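Local atomic coordinates of ABC transporter periplasmic substrate-binding protein (Desulfovibrio alaskensis, PDB entry 5MY5), a protein that probably captures tungstate selectively in the periplasm as the substrate-binding component of an ABC transporter. Residues E72-D77 against P231-K236. The protein carries 2 engineered substitutions. Sequence-based numbering, arbitrary orientation.
Sequences ENCDVD and PAHCPK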
loop_
_atom_site.group_PDB
_atom_site.type_symbol
_atom_site.label_atom_id
_atom_site.label_comp_id
_atom_site.label_asym_id
_atom_site.label_seq_id
_atom_site.Cartn_x
_atom_site.Cartn_y
_atom_site.Cartn_z
ATOM N N GLU A 72 -13.047 5.755 -14.771
ATOM C CA GLU A 72 -14.424 6.009 -15.147
ATOM C C GLU A 72 -14.609 7.157 -16.186
ATOM O O GLU A 72 -15.434 7.011 -17.034
ATOM C CB GLU A 72 -15.231 6.326 -13.885
ATOM C CG GLU A 72 -16.730 6.397 -14.129
ATOM C CD GLU A 72 -17.496 6.677 -12.846
ATOM O OE1 GLU A 72 -16.884 6.637 -11.765
ATOM O OE2 GLU A 72 -18.740 6.903 -12.974
ATOM N N ASN A 73 -13.799 8.207 -16.142
ATOM C CA ASN A 73 -13.920 9.318 -17.091
ATOM C C ASN A 73 -13.190 9.035 -18.410
ATOM O O ASN A 73 -13.095 9.920 -19.255
ATOM C CB ASN A 73 -13.364 10.559 -16.443
ATOM C CG ASN A 73 -13.794 11.874 -17.123
ATOM O OD1 ASN A 73 -15.010 12.196 -17.234
ATOM N ND2 ASN A 73 -12.798 12.672 -17.535
ATOM N N CYS A 74 -12.620 7.854 -18.574
ATOM C CA CYS A 74 -11.917 7.437 -19.784
ATOM C C CYS A 74 -10.617 8.210 -19.970
ATOM O O CYS A 74 -10.125 8.333 -21.115
ATOM C CB CYS A 74 -12.810 7.508 -21.035
ATOM S SG CYS A 74 -14.317 6.497 -20.912
ATOM N N ASP A 75 -10.068 8.756 -18.903
ATOM C CA ASP A 75 -8.866 9.567 -18.966
ATOM C C ASP A 75 -7.604 8.701 -19.278
ATOM O O ASP A 75 -6.508 9.201 -19.646
ATOM C CB ASP A 75 -8.608 10.360 -17.681
ATOM C CG ASP A 75 -9.590 11.437 -17.395
ATOM O OD1 ASP A 75 -9.945 12.123 -18.360
ATOM O OD2 ASP A 75 -9.902 11.715 -16.193
ATOM N N VAL A 76 -7.656 7.436 -18.863
ATOM C CA VAL A 76 -6.539 6.504 -18.848
ATOM C C VAL A 76 -6.940 5.138 -19.381
ATOM O O VAL A 76 -8.123 4.772 -19.471
ATOM C CB VAL A 76 -5.922 6.362 -17.413
ATOM C CG1 VAL A 76 -5.361 7.649 -16.886
ATOM C CG2 VAL A 76 -6.920 5.726 -16.435
ATOM N N ASP A 77 -5.946 4.355 -19.783
ATOM C CA ASP A 77 -6.112 3.048 -20.289
ATOM C C ASP A 77 -6.100 1.895 -19.257
ATOM O O ASP A 77 -6.565 0.788 -19.508
ATOM C CB ASP A 77 -4.974 2.772 -21.285
ATOM C CG ASP A 77 -4.871 3.852 -22.368
ATOM O OD1 ASP A 77 -5.903 4.086 -23.079
ATOM O OD2 ASP A 77 -3.808 4.492 -22.523
ATOM N N PRO A 231 -13.162 -1.306 -22.869
ATOM C CA PRO A 231 -13.518 -0.644 -24.147
ATOM C C PRO A 231 -15.039 -0.490 -24.393
ATOM O O PRO A 231 -15.477 0.401 -25.126
ATOM C CB PRO A 231 -12.880 -1.567 -25.221
ATOM C CG PRO A 231 -12.014 -2.465 -24.499
ATOM C CD PRO A 231 -12.341 -2.509 -23.075
ATOM N N ALA A 232 -15.808 -1.267 -23.690
ATOM C CA ALA A 232 -17.279 -1.081 -23.720
ATOM C C ALA A 232 -17.719 0.176 -23.055
ATOM O O ALA A 232 -18.778 0.734 -23.408
ATOM C CB ALA A 232 -17.934 -2.267 -23.092
ATOM N N HIS A 233 -16.941 0.654 -22.090
ATOM C CA HIS A 233 -17.215 1.952 -21.436
ATOM C C HIS A 233 -16.452 3.090 -22.100
ATOM O O HIS A 233 -16.958 4.229 -22.206
ATOM C CB HIS A 233 -16.844 1.846 -19.932
ATOM C CG HIS A 233 -17.178 3.064 -19.131
ATOM N ND1 HIS A 233 -18.479 3.462 -18.893
ATOM C CD2 HIS A 233 -16.382 4.008 -18.572
ATOM C CE1 HIS A 233 -18.464 4.566 -18.160
ATOM N NE2 HIS A 233 -17.195 4.932 -17.964
ATOM N N CYS A 234 -15.229 2.814 -22.585
ATOM C CA CYS A 234 -14.373 3.860 -23.190
ATOM C C CYS A 234 -13.911 3.313 -24.521
ATOM O O CYS A 234 -12.894 2.611 -24.609
ATOM C CB CYS A 234 -13.171 4.082 -22.258
ATOM S SG CYS A 234 -13.564 4.585 -20.587
ATOM N N PRO A 235 -14.627 3.642 -25.633
ATOM C CA PRO A 235 -14.312 2.809 -26.794
ATOM C C PRO A 235 -12.974 3.116 -27.419
ATOM O O PRO A 235 -12.537 2.274 -28.218
ATOM C CB PRO A 235 -15.490 3.060 -27.748
ATOM C CG PRO A 235 -16.605 3.342 -26.816
ATOM C CD PRO A 235 -16.013 4.125 -25.662
ATOM N N LYS A 236 -12.353 4.264 -27.125
ATOM C CA LYS A 236 -11.071 4.613 -27.726
ATOM C C LYS A 236 -9.883 4.180 -26.838
ATOM O O LYS A 236 -8.754 4.642 -27.070
ATOM C CB LYS A 236 -11.009 6.133 -28.026
ATOM C CG LYS A 236 -12.068 6.536 -29.077
ATOM C CD LYS A 236 -11.763 7.838 -29.729
ATOM C CE LYS A 236 -12.846 8.142 -30.771
ATOM N NZ LYS A 236 -12.385 9.213 -31.698
#
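Cys74 and Cys234 are covalently joined: SG of Cys74 lies 2.1 Å from SG of Cys234, and the C-S-S-C torsion of -82° is close to the 90° magnitude of a relaxed disulfide. Both CB atoms are directed at the opposite segment, and matching first torsions, each SG anti to its own carbonyl carbon, then let the sulfurs meet across the 5.5 Å between Cys74 CA and Cys234 CA. Next to this bridge, His233 NE2 donates to Glu72 O at 2.9 Å. The acceptor lies nearly in the imidazole plane and the donor meets an oxygen lone pair in the carbonyl plane, though the N-H...O angle of 148° is somewhat bent. Cys74 SG also approaches the ring obliquely, 4.0 Å from His233 CD2. The imidazole bond holds the last residue of helix 64-72 and the disulfide holds the turn just after it, where Cys74 has positive phi in a Schellman motif; in this periplasmic binding protein fold they tie it to the loop between strand 221-228 and helix 239-250. Phe95 meets the His233 ring and also touches Glu72. Across the turn, Asn73 ND2 donates to Asp75 OD1 at 3.0 Å, from above the carboxylate plane. Further along, Asp77 accepts from Met29 N through OD2 and from Lys238 N through OD1.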